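Local coordinates for protein CG14216 (Drosophila melanogaster, PDB 3OMX) that dephosphorylates the C-terminal domain of RNA polymerase II as a protein phosphatase and probably takes part in RNA processing and termination, at residues V105-R110 with V135-N140; M12-E17 with E142-G147; A3-C8 with R30-G35; P129-N134 with H185-Y190; N156-S161 with E170-F175. All coordinates share one frame; numbering follows the deposited sequence.

Interaction 1: V105-R110 with V135-N140. With VO4 (vanadate ion), chain E.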
# COMPACT_ATOMS: atom_id res chain seq x y z
N VAL A 105 -0.98 0.15 -6.63
CA VAL A 105 -0.99 1.54 -6.36
C VAL A 105 0.09 1.75 -5.28
O VAL A 105 -0.03 1.10 -4.24
CB VAL A 105 -2.31 1.96 -5.72
CG1 VAL A 105 -2.13 3.44 -5.23
CG2 VAL A 105 -3.44 1.77 -6.70
N THR A 106 1.09 2.62 -5.55
CA THR A 106 2.15 2.98 -4.64
C THR A 106 1.80 4.37 -4.09
O THR A 106 1.11 5.09 -4.73
CB THR A 106 3.49 2.95 -5.41
OG1 THR A 106 3.40 3.83 -6.57
CG2 THR A 106 3.75 1.39 -6.03
N VAL A 107 2.19 4.68 -2.88
CA VAL A 107 1.89 5.92 -2.25
C VAL A 107 3.06 6.95 -2.20
O VAL A 107 2.93 7.94 -1.55
CB VAL A 107 1.41 5.59 -0.82
CG1 VAL A 107 0.14 4.75 -0.96
CG2 VAL A 107 2.46 4.84 -0.15
N GLU A 108 4.17 6.70 -2.87
CA GLU A 108 5.28 7.62 -2.96
C GLU A 108 6.28 7.11 -3.93
O GLU A 108 6.22 5.95 -4.32
CB GLU A 108 5.89 7.99 -1.64
CG GLU A 108 6.63 6.91 -1.02
CD GLU A 108 7.22 7.27 0.43
OE1 GLU A 108 6.58 7.86 1.36
OE2 GLU A 108 8.38 6.86 0.65
N GLU A 109 7.11 8.03 -4.45
CA GLU A 109 7.99 7.80 -5.60
C GLU A 109 9.02 6.72 -5.34
O GLU A 109 9.29 5.90 -6.23
CB GLU A 109 8.74 9.11 -5.92
CG GLU A 109 8.14 9.87 -6.94
CD GLU A 109 9.06 11.12 -7.38
OE1 GLU A 109 9.99 10.99 -8.24
OE2 GLU A 109 8.85 12.23 -6.81
N ARG A 110 9.62 6.71 -4.14
CA ARG A 110 10.59 5.68 -3.82
C ARG A 110 9.98 4.31 -3.92
O ARG A 110 10.58 3.40 -4.53
CB ARG A 110 11.12 5.80 -2.41
CG ARG A 110 11.67 7.10 -2.09
CD ARG A 110 12.54 6.91 -0.81
NE ARG A 110 12.19 5.61 -0.21
CZ ARG A 110 12.68 4.39 -0.56
NH1 ARG A 110 13.65 4.19 -1.54
NH2 ARG A 110 12.22 3.32 0.11
N VAL A 135 0.06 7.26 -6.39
CA VAL A 135 -0.76 8.27 -5.89
C VAL A 135 -0.11 8.71 -4.56
O VAL A 135 -0.14 7.93 -3.57
CB VAL A 135 -2.16 7.75 -5.54
CG1 VAL A 135 -2.89 8.89 -4.86
CG2 VAL A 135 -2.95 7.19 -6.82
N ASP A 136 0.45 9.92 -4.52
CA ASP A 136 1.17 10.38 -3.33
C ASP A 136 0.31 10.51 -2.11
O ASP A 136 -0.67 11.21 -2.10
CB ASP A 136 1.90 11.76 -3.52
CG ASP A 136 3.13 11.71 -4.50
OD1 ASP A 136 4.11 10.87 -4.42
OD2 ASP A 136 3.14 12.62 -5.40
N VAL A 137 0.73 9.90 -1.02
CA VAL A 137 0.11 10.15 0.23
C VAL A 137 1.13 10.32 1.31
O VAL A 137 2.15 9.61 1.35
CB VAL A 137 -1.08 9.17 0.57
CG1 VAL A 137 -1.35 8.13 -0.48
CG2 VAL A 137 -1.02 8.66 1.95
N VAL A 138 0.89 11.29 2.18
CA VAL A 138 1.85 11.57 3.19
C VAL A 138 1.74 10.55 4.35
O VAL A 138 0.65 10.04 4.70
CB VAL A 138 1.69 13.02 3.63
CG1 VAL A 138 2.53 13.31 4.83
CG2 VAL A 138 2.12 14.02 2.47
N ASP A 139 2.86 10.26 4.95
CA ASP A 139 2.90 9.24 5.92
C ASP A 139 2.57 9.67 7.34
O ASP A 139 3.37 9.56 8.24
CB ASP A 139 4.24 8.50 5.86
CG ASP A 139 4.32 7.25 6.82
OD1 ASP A 139 3.27 6.83 7.44
OD2 ASP A 139 5.44 6.67 6.99
N ASN A 140 1.32 10.02 7.61
CA ASN A 140 0.83 10.10 8.97
C ASN A 140 -0.68 9.55 8.97
O ASN A 140 -1.26 9.35 7.92
CB ASN A 140 0.93 11.54 9.42
CG ASN A 140 0.13 12.46 8.57
OD1 ASN A 140 -1.10 12.40 8.58
ND2 ASN A 140 0.78 13.28 7.83
V VO4 E . 3.66 2.75 5.37
O1 VO4 E . 4.37 3.73 6.92
O2 VO4 E . 3.75 1.28 6.55
O3 VO4 E . 5.39 3.17 4.54
O4 VO4 E . 2.45 4.19 5.35
O HOH W 1 6.56 10.84 -3.56
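The flat groups that meet between Val105-Arg110 and Val135-Asn140 are peptide carbonyls and one carboxylate. Val135 N comes to Thr106 O nearly along the C=O axis, in a bond of 2.9 Å. Val137 N reaches Val107 O at 3.0 Å, but there the donor is tilted 27° from the carbonyl plane. The Asp136 carboxylate has its CG beside the backbone N (chi1 -69°), which turns OD1 back over the turn into helix 109-120, 3.8 Å from Glu108 CA. A water accepts from Glu109 N and donates to Asp136 OD1 at 2.6 Å, linking the first turn of that helix to the other segment. These bonds carry the pairing of parallel strands 103-106 and 129-134 beyond their ends, where an alpha/beta phosphatase of this type places its active-site loops. Accordingly Asp139, the centre of an inverse gamma turn, holds OD2 3.1 Å from O1 of the vanadate, a position consistent with the active-site aspartate loop of low-molecular-weight tyrosine phosphatases. Apolar branches pack beside these bonds: Val107 CG1 meets Val137 CG1 at 3.7 Å, although the latter methyl eclipses its own backbone N (chi1 0°), a strained or imprecisely placed rotamer. Val105 CG1 lies 4.2 Å from Val135 CG2, and both valines also touch Met154 of helix 141-158. Glu108 OE1 is turned to a salt bridge with Arg14 NH1.

Interaction 2: M12-E17 with E142-G147. With VO4 (vanadate ion), chain E.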
# COMPACT_ATOMS: atom_id res chain seq x y z
N MET A 12 2.22 -0.88 7.11
CA MET A 12 1.65 -0.57 8.41
C MET A 12 0.60 0.52 8.39
O MET A 12 -0.39 0.46 9.12
CB MET A 12 2.69 -0.09 9.40
CG MET A 12 3.69 -1.04 9.78
SD MET A 12 3.00 -2.15 11.06
CE MET A 12 2.19 -0.88 11.99
N ASN A 13 0.88 1.61 7.66
CA ASN A 13 -0.02 2.78 7.76
C ASN A 13 -0.76 3.04 6.47
O ASN A 13 -1.91 2.62 6.39
CB ASN A 13 0.70 4.01 8.33
CG ASN A 13 -0.14 5.30 8.29
OD1 ASN A 13 0.37 6.35 7.92
ND2 ASN A 13 -1.40 5.24 8.72
N ARG A 14 -0.15 3.70 5.48
CA ARG A 14 -0.88 4.11 4.35
C ARG A 14 -1.44 2.93 3.52
O ARG A 14 -2.49 3.01 2.90
CB ARG A 14 0.01 4.93 3.44
CG ARG A 14 0.40 6.25 3.99
CD ARG A 14 1.54 6.79 3.20
NE ARG A 14 2.80 6.08 3.46
CZ ARG A 14 3.96 6.45 2.89
NH1 ARG A 14 4.03 7.50 2.09
NH2 ARG A 14 5.06 5.78 3.10
N SER A 15 -0.65 1.89 3.37
CA SER A 15 -1.13 0.81 2.57
C SER A 15 -2.27 0.09 3.33
O SER A 15 -3.20 -0.30 2.73
CB SER A 15 0.04 -0.08 2.24
OG SER A 15 0.47 -0.71 3.37
N MET A 16 -2.22 0.04 4.66
CA MET A 16 -3.24 -0.65 5.44
C MET A 16 -4.58 0.18 5.65
O MET A 16 -5.68 -0.40 5.60
CB MET A 16 -2.66 -1.14 6.74
CG MET A 16 -1.71 -2.36 6.56
SD MET A 16 -2.60 -3.80 6.06
CE MET A 16 -3.24 -4.35 7.62
N GLU A 17 -4.52 1.51 5.77
CA GLU A 17 -5.72 2.30 5.72
C GLU A 17 -6.41 2.16 4.39
O GLU A 17 -7.61 2.14 4.33
CB GLU A 17 -5.35 3.74 5.83
CG GLU A 17 -6.48 4.64 6.20
CD GLU A 17 -6.88 4.56 7.67
OE1 GLU A 17 -6.03 4.46 8.62
OE2 GLU A 17 -8.11 4.62 7.92
N GLU A 142 -3.60 10.78 9.47
CA GLU A 142 -4.58 11.69 8.94
C GLU A 142 -4.59 11.67 7.44
O GLU A 142 -5.63 11.52 6.86
CB GLU A 142 -4.24 13.11 9.43
CG GLU A 142 -5.09 14.22 8.77
CD GLU A 142 -5.19 15.51 9.72
OE1 GLU A 142 -5.24 15.39 11.02
OE2 GLU A 142 -5.26 16.63 9.13
N ASP A 143 -3.45 11.85 6.82
CA ASP A 143 -3.33 11.75 5.40
C ASP A 143 -3.47 10.38 4.86
O ASP A 143 -3.72 10.25 3.67
CB ASP A 143 -1.93 12.16 5.01
CG ASP A 143 -1.93 13.21 3.89
OD1 ASP A 143 -2.25 14.38 4.45
OD2 ASP A 143 -1.65 12.92 2.55
N ALA A 144 -3.21 9.35 5.68
CA ALA A 144 -3.42 7.93 5.27
C ALA A 144 -4.95 7.78 4.99
O ALA A 144 -5.31 7.35 3.99
CB ALA A 144 -2.90 6.92 6.31
N LEU A 145 -5.79 8.39 5.81
CA LEU A 145 -7.22 8.36 5.59
C LEU A 145 -7.62 9.09 4.35
O LEU A 145 -8.38 8.59 3.47
CB LEU A 145 -7.94 8.91 6.84
CG LEU A 145 -9.30 8.22 7.16
CD1 LEU A 145 -9.53 6.78 6.59
CD2 LEU A 145 -9.59 8.27 8.64
N MET A 146 -7.09 10.28 4.21
CA MET A 146 -7.40 11.04 3.04
C MET A 146 -6.93 10.44 1.71
O MET A 146 -7.60 10.56 0.67
CB MET A 146 -7.02 12.50 3.23
CG MET A 146 -7.62 13.09 4.65
SD MET A 146 -9.42 12.87 5.26
CE MET A 146 -10.26 14.01 4.21
N GLY A 147 -5.74 9.87 1.72
CA GLY A 147 -5.19 9.14 0.63
C GLY A 147 -6.06 7.90 0.42
O GLY A 147 -6.28 7.49 -0.71
V VO4 E . 3.66 2.75 5.37
O1 VO4 E . 4.37 3.73 6.92
O2 VO4 E . 3.75 1.28 6.55
O3 VO4 E . 5.39 3.17 4.54
O4 VO4 E . 2.45 4.19 5.35
O HOH W 2 -3.53 5.67 2.28
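The CX5R phosphate-binding P-loop, running from Cys8 to Arg14, leads into helix 14-24, whose first turn rests on helix 141-158 through Ala144. The Ala144 methyl is the centre of the contact: its CB lies 3.8 Å from Asn13 CG, 4.1 Å from Arg14 CG and 4.0 Å from Glu17 CB, so three side chains surround one small group. Glu17 CG passes alongside Ala144 O, while its carboxylate goes on to a salt bridge with Arg83. No direct hydrogen bond joins Met12-Glu17 to Glu142-Gly147; a water donates to both Arg14 O and Ala144 O, the latter at 3.0 Å. Arg14 turns away from Ala144 toward the vanadate. Its chain bends at chi3 (-72°), setting the guanidinium edge-on with the vanadium in its plane. Arg14 NE bonds vanadate O4 at 2.7 Å, and Arg14 NH2 bonds O3 at 3.0 Å. The backbone adds Arg14 N, 2.6 Å from O4 and almost straight at 170°. A leucine in place of Arg14 would probably leave O3 and O4 less firmly gripped and Glu108 without its salt-bridge mate. Backbone N-H groups and an arginine fork closing round an oxyanion at a helix start are the hallmark of the cysteine-phosphatase P-loop.

Interaction 3: A3-C8 with R30-G35. With VO4 (vanadate ion), chain E.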
# COMPACT_ATOMS: atom_id res chain seq x y z
N ALA A 3 -8.26 -7.10 -9.34
CA ALA A 3 -7.44 -7.52 -8.24
C ALA A 3 -6.54 -6.32 -8.04
O ALA A 3 -5.92 -5.90 -9.00
CB ALA A 3 -6.61 -8.79 -8.71
N VAL A 4 -6.40 -5.83 -6.82
CA VAL A 4 -5.63 -4.65 -6.61
C VAL A 4 -4.69 -4.82 -5.48
O VAL A 4 -5.02 -5.49 -4.54
CB VAL A 4 -6.61 -3.44 -6.18
CG1 VAL A 4 -5.83 -2.30 -5.88
CG2 VAL A 4 -7.52 -3.09 -7.33
N ALA A 5 -3.52 -4.18 -5.55
CA ALA A 5 -2.58 -4.18 -4.43
C ALA A 5 -2.24 -2.68 -4.10
O ALA A 5 -2.10 -1.88 -4.98
CB ALA A 5 -1.34 -4.88 -4.87
N VAL A 6 -2.05 -2.38 -2.85
CA VAL A 6 -1.70 -1.15 -2.39
C VAL A 6 -0.42 -1.36 -1.58
O VAL A 6 -0.38 -2.24 -0.77
CB VAL A 6 -2.75 -0.45 -1.48
CG1 VAL A 6 -2.17 0.92 -1.21
CG2 VAL A 6 -4.10 -0.19 -2.09
N VAL A 7 0.57 -0.46 -1.76
CA VAL A 7 1.97 -0.72 -1.43
C VAL A 7 2.62 0.56 -0.86
O VAL A 7 2.60 1.57 -1.50
CB VAL A 7 2.84 -1.25 -2.74
CG1 VAL A 7 4.23 -1.59 -2.25
CG2 VAL A 7 2.22 -2.42 -3.49
N CYS A 8 3.13 0.53 0.35
CA CYS A 8 3.82 1.58 0.93
C CYS A 8 5.24 1.06 1.29
O CYS A 8 5.76 0.18 0.66
CB CYS A 8 3.06 2.17 2.12
SG CYS A 8 2.96 1.34 3.66
N ARG A 30 -5.08 -6.42 -1.65
CA ARG A 30 -4.02 -6.94 -0.78
C ARG A 30 -3.10 -5.74 -0.65
O ARG A 30 -3.16 -4.77 -1.43
CB ARG A 30 -3.29 -8.20 -1.42
CG ARG A 30 -4.32 -9.23 -1.93
CD ARG A 30 -3.90 -10.68 -2.59
NE ARG A 30 -3.45 -11.38 -1.44
CZ ARG A 30 -3.96 -12.49 -0.91
NH1 ARG A 30 -4.91 -13.18 -1.50
NH2 ARG A 30 -3.40 -12.90 0.18
N SER A 31 -2.29 -5.77 0.39
CA SER A 31 -1.46 -4.70 0.59
C SER A 31 -0.03 -5.24 0.92
O SER A 31 0.05 -6.32 1.40
CB SER A 31 -2.07 -3.85 1.66
OG SER A 31 -1.95 -4.51 2.88
N TYR A 32 1.07 -4.43 0.68
CA TYR A 32 2.51 -4.78 0.84
C TYR A 32 3.40 -3.55 1.15
O TYR A 32 2.92 -2.44 1.12
CB TYR A 32 3.09 -5.45 -0.41
CG TYR A 32 2.32 -6.65 -0.88
CD1 TYR A 32 1.31 -6.50 -1.78
CD2 TYR A 32 2.64 -7.98 -0.42
CE1 TYR A 32 0.52 -7.61 -2.18
CE2 TYR A 32 1.92 -9.07 -0.81
CZ TYR A 32 0.83 -8.88 -1.67
OH TYR A 32 0.06 -9.86 -2.16
N GLY A 33 4.67 -3.84 1.46
CA GLY A 33 5.73 -2.98 1.93
C GLY A 33 6.84 -3.32 0.96
O GLY A 33 6.92 -4.45 0.37
N THR A 34 7.61 -2.30 0.62
CA THR A 34 8.71 -2.48 -0.28
C THR A 34 10.01 -2.29 0.51
O THR A 34 11.07 -2.43 -0.02
CB THR A 34 8.75 -1.47 -1.45
OG1 THR A 34 8.66 -0.05 -0.99
CG2 THR A 34 8.01 -1.87 -2.66
N GLY A 35 9.96 -1.93 1.73
CA GLY A 35 11.22 -1.81 2.48
C GLY A 35 11.89 -3.20 2.70
O GLY A 35 11.38 -4.27 2.27
V VO4 E . 3.66 2.75 5.37
O1 VO4 E . 4.37 3.73 6.92
O2 VO4 E . 3.75 1.28 6.55
O3 VO4 E . 5.39 3.17 4.54
O4 VO4 E . 2.45 4.19 5.35
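Val7 packs against Tyr32 and Thr34 inside the beta-alpha-beta unit formed by strand 3-8, helix 14-24 and strand 28-33. Residues 3-8 and 30-33 run parallel, their axes approaching to 4.5 Å with N-to-C directions 28° apart. Val7 CB lies 4.0 Å from Tyr32 O. CG1, anti to the backbone N (chi1 -175°), continues past that carbonyl and crosses Thr34 at about a right angle, meeting its CG2 at 3.8 Å. The other branch, CG2, lies 4.4 Å from Tyr32 CB. On this same face the Tyr32 ring presents its edge to Ala5, with CE1 4.3 Å from Ala5 CB, and its hydroxyl bonds Thr97. Val111 of helix 109-120 touches Val7 and Thr34. The opposite face carries Val6, Cys8 and Ser31 and is covered by helix 14-24, which sends Leu22 onto Val6. Between the faces the backbones are laced in parallel register: Arg30 N to Val4 O, Val6 N to Arg30 O at 3.0 Å, Tyr32 N to Val6 O, and Cys8 N to Tyr32 O. Thr34 N makes a weak bond to Cys8 O. The strand thus delivers Cys8 to the base of the P-loop, consistent with the nucleophile of this phosphatase class. Its sulfur sits between backbone N and carbonyl carbon (chi1 75°), and Cys8 SG binds the vanadium at 2.3 Å.

Interaction 4: P129-N134 with H185-Y190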
# COMPACT_ATOMS: atom_id res chain seq x y z
N PRO A 129 -0.52 -7.82 -18.66
CA PRO A 129 -0.24 -6.43 -18.31
C PRO A 129 -0.73 -6.21 -16.92
O PRO A 129 -1.87 -6.61 -16.67
CB PRO A 129 -1.14 -5.63 -19.28
CG PRO A 129 -1.50 -6.65 -20.40
CD PRO A 129 -1.67 -7.92 -19.59
N VAL A 130 0.14 -5.69 -16.04
CA VAL A 130 -0.32 -5.12 -14.79
C VAL A 130 -0.04 -3.58 -14.80
O VAL A 130 1.08 -3.18 -15.23
CB VAL A 130 0.38 -5.78 -13.59
CG1 VAL A 130 1.86 -5.84 -13.79
CG2 VAL A 130 0.10 -4.99 -12.37
N HIS A 131 -0.99 -2.73 -14.33
CA HIS A 131 -0.73 -1.26 -14.32
C HIS A 131 -0.24 -0.76 -12.97
O HIS A 131 -0.92 -1.00 -11.97
CB HIS A 131 -2.01 -0.59 -14.65
CG HIS A 131 -2.37 -0.79 -16.06
ND1 HIS A 131 -3.43 -1.60 -16.46
CD2 HIS A 131 -1.76 -0.37 -17.17
CE1 HIS A 131 -3.48 -1.60 -17.77
NE2 HIS A 131 -2.46 -0.89 -18.22
N VAL A 132 0.91 -0.12 -12.90
CA VAL A 132 1.42 0.42 -11.59
C VAL A 132 1.14 1.93 -11.61
O VAL A 132 1.50 2.57 -12.57
CB VAL A 132 2.95 0.14 -11.40
CG1 VAL A 132 3.44 0.59 -10.10
CG2 VAL A 132 3.24 -1.38 -11.38
N LEU A 133 0.47 2.44 -10.59
CA LEU A 133 0.05 3.79 -10.42
C LEU A 133 0.59 4.34 -9.14
O LEU A 133 0.52 3.68 -8.13
CB LEU A 133 -1.52 3.94 -10.32
CG LEU A 133 -2.19 3.37 -11.55
CD1 LEU A 133 -3.69 3.25 -11.47
CD2 LEU A 133 -1.76 3.99 -12.88
N ASN A 134 1.16 5.55 -9.16
CA ASN A 134 1.54 6.18 -7.92
C ASN A 134 0.54 7.29 -7.59
O ASN A 134 0.30 8.22 -8.38
CB ASN A 134 2.94 6.79 -8.08
CG ASN A 134 3.49 7.32 -6.77
OD1 ASN A 134 3.81 6.54 -5.89
ND2 ASN A 134 3.53 8.67 -6.60
N HIS A 185 2.38 6.38 -14.09
CA HIS A 185 1.82 5.17 -14.64
C HIS A 185 2.87 4.40 -15.40
O HIS A 185 3.47 4.88 -16.40
CB HIS A 185 0.59 5.49 -15.46
CG HIS A 185 0.03 4.37 -16.30
ND1 HIS A 185 -0.17 3.06 -15.85
CD2 HIS A 185 -0.52 4.42 -17.54
CE1 HIS A 185 -0.77 2.36 -16.78
NE2 HIS A 185 -0.98 3.16 -17.82
N SER A 186 3.06 3.14 -14.95
CA SER A 186 3.80 2.16 -15.71
C SER A 186 2.99 0.94 -16.13
O SER A 186 2.20 0.37 -15.33
CB SER A 186 5.01 1.72 -14.89
OG SER A 186 5.87 2.82 -14.88
N VAL A 187 3.25 0.47 -17.35
CA VAL A 187 2.76 -0.85 -17.68
C VAL A 187 3.89 -1.88 -17.68
O VAL A 187 4.85 -1.76 -18.40
CB VAL A 187 1.91 -0.98 -18.93
CG1 VAL A 187 1.19 0.30 -19.31
CG2 VAL A 187 2.73 -1.46 -19.99
N LEU A 188 3.77 -2.83 -16.76
CA LEU A 188 4.64 -3.97 -16.57
C LEU A 188 3.90 -5.28 -17.01
O LEU A 188 2.64 -5.30 -17.24
CB LEU A 188 4.93 -4.09 -15.11
CG LEU A 188 6.07 -3.26 -14.54
CD1 LEU A 188 7.37 -3.55 -15.27
CD2 LEU A 188 5.81 -1.86 -14.67
N PHE A 189 4.69 -6.37 -17.14
CA PHE A 189 4.14 -7.69 -17.52
C PHE A 189 4.55 -8.82 -16.58
O PHE A 189 5.63 -8.83 -16.00
CB PHE A 189 4.47 -8.03 -18.95
CG PHE A 189 3.94 -7.04 -19.89
CD1 PHE A 189 4.58 -5.85 -20.09
CD2 PHE A 189 2.74 -7.25 -20.53
CE1 PHE A 189 4.08 -4.91 -20.96
CE2 PHE A 189 2.23 -6.31 -21.40
CZ PHE A 189 2.91 -5.12 -21.59
N TYR A 190 3.60 -9.70 -16.36
CA TYR A 190 3.86 -10.96 -15.70
C TYR A 190 4.08 -12.02 -16.82
O TYR A 190 4.57 -13.14 -16.61
CB TYR A 190 2.66 -11.37 -14.83
CG TYR A 190 2.31 -10.49 -13.61
CD1 TYR A 190 3.22 -10.33 -12.59
CD2 TYR A 190 1.00 -9.90 -13.46
CE1 TYR A 190 2.90 -9.64 -11.48
CE2 TYR A 190 0.68 -9.18 -12.34
CZ TYR A 190 1.64 -9.01 -11.40
OH TYR A 190 1.37 -8.39 -10.23
OXT TYR A 190 3.75 -11.80 -18.01
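Backbone hydrogen bonds come first: Val130 and Leu188, and Val132 and Ser186, are hydrogen-bonded antiparallel pairs. Val132 N to Ser186 O, at 2.8 Å, is close to straight (172°) and lies in the carbonyl plane, whereas Val130 N sits above the carbonyl plane of Leu188. Apolar packing divides between the faces. On the side of Val130 and Leu188, Val130 CG1 meets Leu188 CB at 3.8 Å, and Val132 CG2 meets Leu188 CD2 at 4.2 Å. On the other face, Pro129 CG lies 3.9 Å from Phe189 CE2. A CH-pi contact follows: Val130 CG1, set between its backbone N and carbonyl carbon (chi1 49°), stands over a face of the Tyr190 ring, 4.1 Å from its centroid. The His131 and His185 rings meet rim to rim, planes at 44°, neither over the other's face, though their closest approach is doubtful. His185 CB, alongside Leu133, is 3.8 Å from its CD2. A glycine in place of His185 would probably leave the Leu133 methyl without this neighbour and open a gap beside the His131 ring. Here strand 184-189 adds an antiparallel edge to the otherwise parallel central sheet of an alpha/beta phosphatase fold.

Interaction 5: N156-S161 with E170-F175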
# COMPACT_ATOMS: atom_id res chain seq x y z
N ASN A 156 -12.35 2.88 -8.10
CA ASN A 156 -13.77 2.77 -8.33
C ASN A 156 -14.06 3.21 -9.72
O ASN A 156 -14.94 2.70 -10.44
CB ASN A 156 -14.51 3.67 -7.34
CG ASN A 156 -16.01 3.53 -7.43
OD1 ASN A 156 -16.57 2.44 -7.25
ND2 ASN A 156 -16.67 4.63 -7.64
N MET A 157 -13.28 4.18 -10.16
CA MET A 157 -13.48 4.57 -11.51
C MET A 157 -12.92 3.54 -12.52
O MET A 157 -13.53 3.22 -13.50
CB MET A 157 -13.00 6.00 -11.76
CG MET A 157 -12.73 6.32 -13.18
SD MET A 157 -11.89 7.94 -12.98
CE MET A 157 -10.21 7.29 -13.37
N MET A 158 -11.71 3.07 -12.32
CA MET A 158 -11.21 2.08 -13.23
C MET A 158 -12.00 0.74 -13.31
O MET A 158 -11.97 0.06 -14.35
CB MET A 158 -9.81 1.91 -12.81
CG MET A 158 -8.97 3.09 -13.54
SD MET A 158 -7.47 2.95 -12.58
CE MET A 158 -6.91 4.65 -13.20
N ALA A 159 -12.68 0.39 -12.22
CA ALA A 159 -13.38 -0.88 -12.09
C ALA A 159 -14.62 -0.81 -13.02
O ALA A 159 -15.22 -1.78 -13.19
CB ALA A 159 -13.80 -1.10 -10.68
N LYS A 160 -14.96 0.35 -13.62
CA LYS A 160 -16.10 0.46 -14.56
C LYS A 160 -15.78 0.02 -15.94
O LYS A 160 -16.66 -0.17 -16.74
CB LYS A 160 -16.50 1.88 -14.66
CG LYS A 160 -17.08 2.22 -13.37
CD LYS A 160 -17.39 3.69 -13.29
CE LYS A 160 -17.87 3.83 -11.87
NZ LYS A 160 -18.10 5.22 -11.73
N SER A 161 -14.50 -0.10 -16.23
CA SER A 161 -14.06 -0.32 -17.55
C SER A 161 -14.13 -1.81 -17.83
O SER A 161 -13.84 -2.61 -16.93
CB SER A 161 -12.60 0.08 -17.60
OG SER A 161 -12.07 -0.25 -18.85
N GLU A 170 -6.68 7.39 -20.42
CA GLU A 170 -7.68 8.41 -20.46
C GLU A 170 -8.40 8.61 -19.18
O GLU A 170 -8.74 9.71 -18.91
CB GLU A 170 -8.65 8.23 -21.62
CG GLU A 170 -8.97 9.67 -22.28
CD GLU A 170 -7.69 10.52 -22.80
OE1 GLU A 170 -6.70 9.88 -23.35
OE2 GLU A 170 -7.68 11.81 -22.68
N LEU A 171 -8.56 7.58 -18.36
CA LEU A 171 -9.15 7.70 -17.05
C LEU A 171 -8.15 8.36 -16.08
O LEU A 171 -8.48 9.12 -15.17
CB LEU A 171 -9.56 6.32 -16.54
CG LEU A 171 -10.53 5.49 -17.43
CD1 LEU A 171 -10.76 4.15 -16.83
CD2 LEU A 171 -11.89 6.23 -17.47
N ILE A 172 -6.90 8.06 -16.30
CA ILE A 172 -5.90 8.67 -15.48
C ILE A 172 -5.92 10.19 -15.66
O ILE A 172 -6.00 10.94 -14.70
CB ILE A 172 -4.58 8.12 -15.75
CG1 ILE A 172 -4.53 6.73 -15.12
CG2 ILE A 172 -3.48 8.98 -15.07
CD1 ILE A 172 -3.30 5.84 -15.64
N GLN A 173 -5.93 10.63 -16.88
CA GLN A 173 -6.06 12.04 -17.16
C GLN A 173 -7.33 12.71 -16.59
O GLN A 173 -7.21 13.76 -16.07
CB GLN A 173 -6.01 12.26 -18.66
CG GLN A 173 -4.65 11.83 -19.29
CD GLN A 173 -4.59 12.22 -20.77
OE1 GLN A 173 -5.65 12.56 -21.32
NE2 GLN A 173 -3.34 12.24 -21.40
N GLU A 174 -8.53 12.13 -16.68
CA GLU A 174 -9.69 12.79 -16.16
C GLU A 174 -9.51 12.94 -14.70
O GLU A 174 -9.95 13.94 -14.12
CB GLU A 174 -10.97 11.93 -16.18
CG GLU A 174 -11.52 11.60 -17.45
CD GLU A 174 -12.06 12.87 -18.16
OE1 GLU A 174 -12.45 13.92 -17.48
OE2 GLU A 174 -12.10 12.76 -19.43
N PHE A 175 -9.05 11.87 -14.09
CA PHE A 175 -8.90 11.86 -12.64
C PHE A 175 -7.88 12.92 -12.12
O PHE A 175 -8.08 13.56 -11.09
CB PHE A 175 -8.50 10.44 -12.20
CG PHE A 175 -8.46 10.26 -10.72
CD1 PHE A 175 -9.63 10.03 -10.02
CD2 PHE A 175 -7.29 10.34 -10.03
CE1 PHE A 175 -9.63 9.89 -8.71
CE2 PHE A 175 -7.28 10.18 -8.67
CZ PHE A 175 -8.44 9.97 -8.01
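Met157 and Met158, late in helix 141-158, reach across to Leu171, Ile172 and Phe175 of the next helix. The tight part is built round Met157 CE. That methyl sits 3.4 Å from Leu171 CB and 3.8 Å from Phe175 CB, and it approaches Leu171 O as well. Met157 gets there with CG anti to the backbone N (chi1 160°) and a bend at chi3 that swings the methyl onto the Leu171 turn. Its SD lies 5.4 Å from the centroid of the Phe175 ring, an oblique Met-aromatic contact at 67° off the ring normal. Met158 runs extended beside it: CG meets Leu171 CD1 at 3.9 Å, and CE reaches the buried Ile172 CG1 at 3.7 Å. Toward solvent the contact thins: the exposed Lys160 and Glu174 turn their side-chain ends away from the opposite segment. No hydrogen bond spans the two segments. Ser161, in the type I turn from Met158, offers little cover; its hydroxyl bonds Asp167 and Asp163 N instead. Helices 141-158 and 164-179 are consecutive in the chain. On the sheet side, Met158 and Ile172 both rest on Leu133 of strand 129-134, while Phe175 fits against Val150 and Met154 of helix 141-158.

Interactions 1, 2 and 3 cluster round the vanadate, with centres about 9 to 12 Å apart, and all three touch the ion. Interaction 3 closes first along the chain; interaction 1 is nested inside the loop closed by interaction 2. Interactions 1, 3 and 4 belong to one mixed sheet, in which strand 103-106 lies between strands 3-8 and 129-134. Interaction 4 crosses interaction 1 in chain order and encloses interaction 5, which it touches through Leu133, His185, Met158 and Ile172. Helix 141-158 serves interactions 2 and 5, whose centres are about 21 Å apart. The sheet and this helix therefore connect the catalytic end to the distal helical pair and C-terminal edge strand.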